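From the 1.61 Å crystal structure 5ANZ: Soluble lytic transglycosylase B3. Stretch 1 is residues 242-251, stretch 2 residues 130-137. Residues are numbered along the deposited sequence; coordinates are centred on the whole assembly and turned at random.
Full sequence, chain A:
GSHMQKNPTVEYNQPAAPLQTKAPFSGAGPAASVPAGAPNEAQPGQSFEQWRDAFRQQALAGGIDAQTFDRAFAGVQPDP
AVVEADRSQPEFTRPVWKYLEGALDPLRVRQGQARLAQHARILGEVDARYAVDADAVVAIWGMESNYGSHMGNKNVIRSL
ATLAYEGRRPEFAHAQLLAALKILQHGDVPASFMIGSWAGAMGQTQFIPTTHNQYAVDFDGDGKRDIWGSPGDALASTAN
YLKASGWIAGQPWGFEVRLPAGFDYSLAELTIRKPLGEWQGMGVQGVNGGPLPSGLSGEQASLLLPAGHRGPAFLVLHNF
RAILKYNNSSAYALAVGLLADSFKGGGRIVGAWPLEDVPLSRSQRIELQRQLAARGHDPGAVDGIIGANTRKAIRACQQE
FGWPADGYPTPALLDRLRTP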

# COMPACT_ATOMS: atom_id res chain seq x y z
N LEU A 242 7.97 9.16 3.65
CA LEU A 242 6.69 9.73 4.11
C LEU A 242 6.68 11.25 4.02
O LEU A 242 5.66 11.86 3.68
CB LEU A 242 6.39 9.30 5.55
CG LEU A 242 5.93 7.84 5.69
CD1 LEU A 242 5.88 7.48 7.19
CD2 LEU A 242 4.55 7.59 5.01
N LYS A 243 7.81 11.88 4.35
CA LYS A 243 7.85 13.33 4.33
C LYS A 243 7.76 13.81 2.89
O LYS A 243 7.05 14.78 2.61
CB LYS A 243 9.13 13.86 5.01
CG LYS A 243 9.26 15.39 5.07
CD LYS A 243 8.17 16.01 5.98
CE LYS A 243 8.26 17.55 6.00
NZ LYS A 243 9.47 18.07 6.71
N ALA A 244 8.47 13.14 1.98
CA ALA A 244 8.41 13.50 0.55
C ALA A 244 7.00 13.32 0.01
O ALA A 244 6.59 14.01 -0.92
CB ALA A 244 9.40 12.65 -0.26
N SER A 245 6.26 12.40 0.63
CA SER A 245 4.89 12.07 0.23
C SER A 245 3.86 12.99 0.86
O SER A 245 2.66 12.83 0.61
CB SER A 245 4.55 10.61 0.59
OG SER A 245 5.38 9.69 -0.12
N GLY A 246 4.32 13.94 1.68
CA GLY A 246 3.46 15.02 2.18
C GLY A 246 3.08 14.97 3.66
O GLY A 246 2.23 15.75 4.10
N TRP A 247 3.70 14.08 4.43
CA TRP A 247 3.38 13.99 5.85
C TRP A 247 3.45 15.30 6.60
O TRP A 247 4.44 16.05 6.51
CB TRP A 247 4.35 13.01 6.56
CG TRP A 247 3.80 12.56 7.89
CD1 TRP A 247 4.06 13.10 9.13
CD2 TRP A 247 2.87 11.51 8.10
NE1 TRP A 247 3.34 12.42 10.09
CE2 TRP A 247 2.60 11.44 9.48
CE3 TRP A 247 2.22 10.60 7.24
CZ2 TRP A 247 1.72 10.51 10.03
CZ3 TRP A 247 1.36 9.67 7.79
CH2 TRP A 247 1.11 9.64 9.17
N ILE A 248 2.39 15.59 7.35
CA ILE A 248 2.38 16.72 8.26
C ILE A 248 2.43 16.19 9.68
O ILE A 248 1.48 15.55 10.13
CB ILE A 248 1.14 17.58 8.08
CG1 ILE A 248 1.07 18.11 6.65
CG2 ILE A 248 1.15 18.71 9.10
CD1 ILE A 248 -0.33 18.50 6.22
N ALA A 249 3.53 16.45 10.37
CA ALA A 249 3.73 15.94 11.73
C ALA A 249 2.58 16.32 12.66
O ALA A 249 2.19 17.50 12.76
CB ALA A 249 5.05 16.46 12.29
N GLY A 250 2.07 15.32 13.38
CA GLY A 250 1.09 15.56 14.41
C GLY A 250 -0.34 15.62 13.89
O GLY A 250 -1.26 15.66 14.68
N GLN A 251 -0.52 15.64 12.57
CA GLN A 251 -1.88 15.69 12.02
C GLN A 251 -2.41 14.26 11.93
O GLN A 251 -1.69 13.36 11.56
CB GLN A 251 -1.88 16.37 10.64
CG GLN A 251 -3.23 16.93 10.23
CD GLN A 251 -3.17 17.70 8.92
OE1 GLN A 251 -3.37 17.13 7.85
NE2 GLN A 251 -2.87 18.99 9.00
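Stretch 2 130-137: YAVDADAV

Stretch 1 is the last turn of a helix, ending in a Schellman motif, followed by a loop; stretch 2 is a loop that leads into the first turn of another helix. They lie far apart in the sequence and bury 491 Å² between them. The backbones come closest where Ala-249 meets Val-132, with the two CA atoms 5.1 Å apart. The chains are not paired residue by residue: Ala-131 meets both Lys-243 and Ala-249, Asp-133 meets Trp-247 and Gly-250, and Ala-136 lies by Leu-242 and Trp-247.

Leu-242, on the final helical turn, points toward stretch 2. Leu-242 CD1 lies 3.9 Å from Val-132 CG1 and 4.4 Å from Val-137 CG2, so a branched apolar side chain touches both Val-132 in the loop and Val-137 in the helix. Lys-243 combines two roles. Lys-243 CB packs 3.8 Å from Val-132 CG2, while the long side chain reaches out at the exposed edge of the contact, where Lys-243 CD passes 3.1 Å from Tyr-130 O and Lys-243 NZ donates a weak hydrogen bond of 3.3 Å to the same carbonyl oxygen.

Ala-244 and Ser-245 make no contact with stretch 2. At Gly-246 the chain leaves the helix with phi 109°, a conformation in which a CB would be jammed against the preceding carbonyl oxygen. Gly-246 N bonds back to Lys-243 O (3.0 Å) and Trp-247 N to Leu-242 O (3.1 Å), and the chain emerges with Trp-247 directed at stretch 2.

The indole of Trp-247 is buried and offers both apolar and polar surface. Val-132 CG1 sits over one face, 4.0 Å from the centroid of the five-membered ring of Trp-247, in a CH-pi contact. At the ring edge, Trp-247 NE1 donates a nearly straight hydrogen bond of 2.8 Å to Asp-133 OD2, satisfying the polar group of an otherwise apolar ring. Farther round, Trp-247 CZ2 lies 3.5 Å from Ala-136 CB, where the methyl of Ala-136 packs against the benzene part of the indole.

Ile-248 points away and begins a type II turn that ends at Gln-251. Ala-249 turns back toward stretch 2: Ala-249 CB is 3.4 Å from Ala-131 O and 4.2 Å from Ala-131 CB. A water reinforces this point, donating to Ala-131 O and Trp-247 O (2.7 Å each) and accepting from Ala-249 N (3.0 Å).

Gly-250, at whose phi of 86° a CB would be jammed against the carbonyl O of the residue before, fits as glycine; Gly-250 N donates a hydrogen bond of 2.8 Å to Asp-133 OD2, almost straight at 174°. One carboxylate oxygen thus gathers the indole and the turn, while the Asp-133 side chain, although at the N-cap position, makes no capping bond. Finally, a second water donates to Gln-251 O (2.7 Å) and, weakly, to Asp-133 OD2 (3.1 Å).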

# COMPACT_ATOMS: atom_id res chain seq x y z
N TYR A 130 12.96 14.78 10.32
CA TYR A 130 12.11 14.69 9.13
C TYR A 130 10.71 15.22 9.39
O TYR A 130 9.93 15.35 8.46
CB TYR A 130 12.04 13.25 8.62
CG TYR A 130 13.39 12.76 8.14
CD1 TYR A 130 13.86 13.10 6.88
CD2 TYR A 130 14.22 12.01 8.97
CE1 TYR A 130 15.10 12.68 6.45
CE2 TYR A 130 15.46 11.59 8.55
CZ TYR A 130 15.89 11.92 7.28
OH TYR A 130 17.14 11.53 6.83
N ALA A 131 10.41 15.56 10.64
CA ALA A 131 9.05 15.98 11.00
C ALA A 131 8.05 14.91 10.56
O ALA A 131 7.06 15.20 9.85
CB ALA A 131 8.71 17.32 10.38
N VAL A 132 8.30 13.69 11.00
CA VAL A 132 7.38 12.58 10.76
C VAL A 132 7.19 11.83 12.07
O VAL A 132 8.16 11.52 12.75
CB VAL A 132 7.88 11.60 9.69
CG1 VAL A 132 6.92 10.44 9.53
CG2 VAL A 132 8.05 12.34 8.34
N ASP A 133 5.93 11.55 12.41
CA ASP A 133 5.61 10.90 13.67
C ASP A 133 6.19 9.50 13.76
O ASP A 133 6.05 8.70 12.83
CB ASP A 133 4.09 10.85 13.86
CG ASP A 133 3.49 12.24 13.93
OD1 ASP A 133 3.46 12.81 15.04
OD2 ASP A 133 3.08 12.78 12.89
N ALA A 134 6.83 9.20 14.89
CA ALA A 134 7.47 7.91 15.10
C ALA A 134 6.47 6.78 14.96
O ALA A 134 6.82 5.71 14.45
CB ALA A 134 8.13 7.86 16.46
N ASP A 135 5.24 6.99 15.44
CA ASP A 135 4.27 5.91 15.45
C ASP A 135 3.90 5.51 14.03
O ASP A 135 3.67 4.34 13.74
CB ASP A 135 3.01 6.29 16.22
CG ASP A 135 3.23 6.36 17.73
OD1 ASP A 135 4.29 5.90 18.23
OD2 ASP A 135 2.33 6.88 18.43
N ALA A 136 3.87 6.49 13.13
CA ALA A 136 3.56 6.20 11.73
C ALA A 136 4.73 5.49 11.04
O ALA A 136 4.50 4.53 10.31
CB ALA A 136 3.22 7.48 10.97
N VAL A 137 5.96 5.94 11.30
CA VAL A 137 7.15 5.24 10.78
C VAL A 137 7.16 3.79 11.23
O VAL A 137 7.36 2.87 10.43
CB VAL A 137 8.44 5.94 11.25
CG1 VAL A 137 9.68 5.16 10.80
CG2 VAL A 137 8.52 7.35 10.68
O HOH W 1 5.82 17.22 8.55
O HOH W 2 0.07 12.04 13.15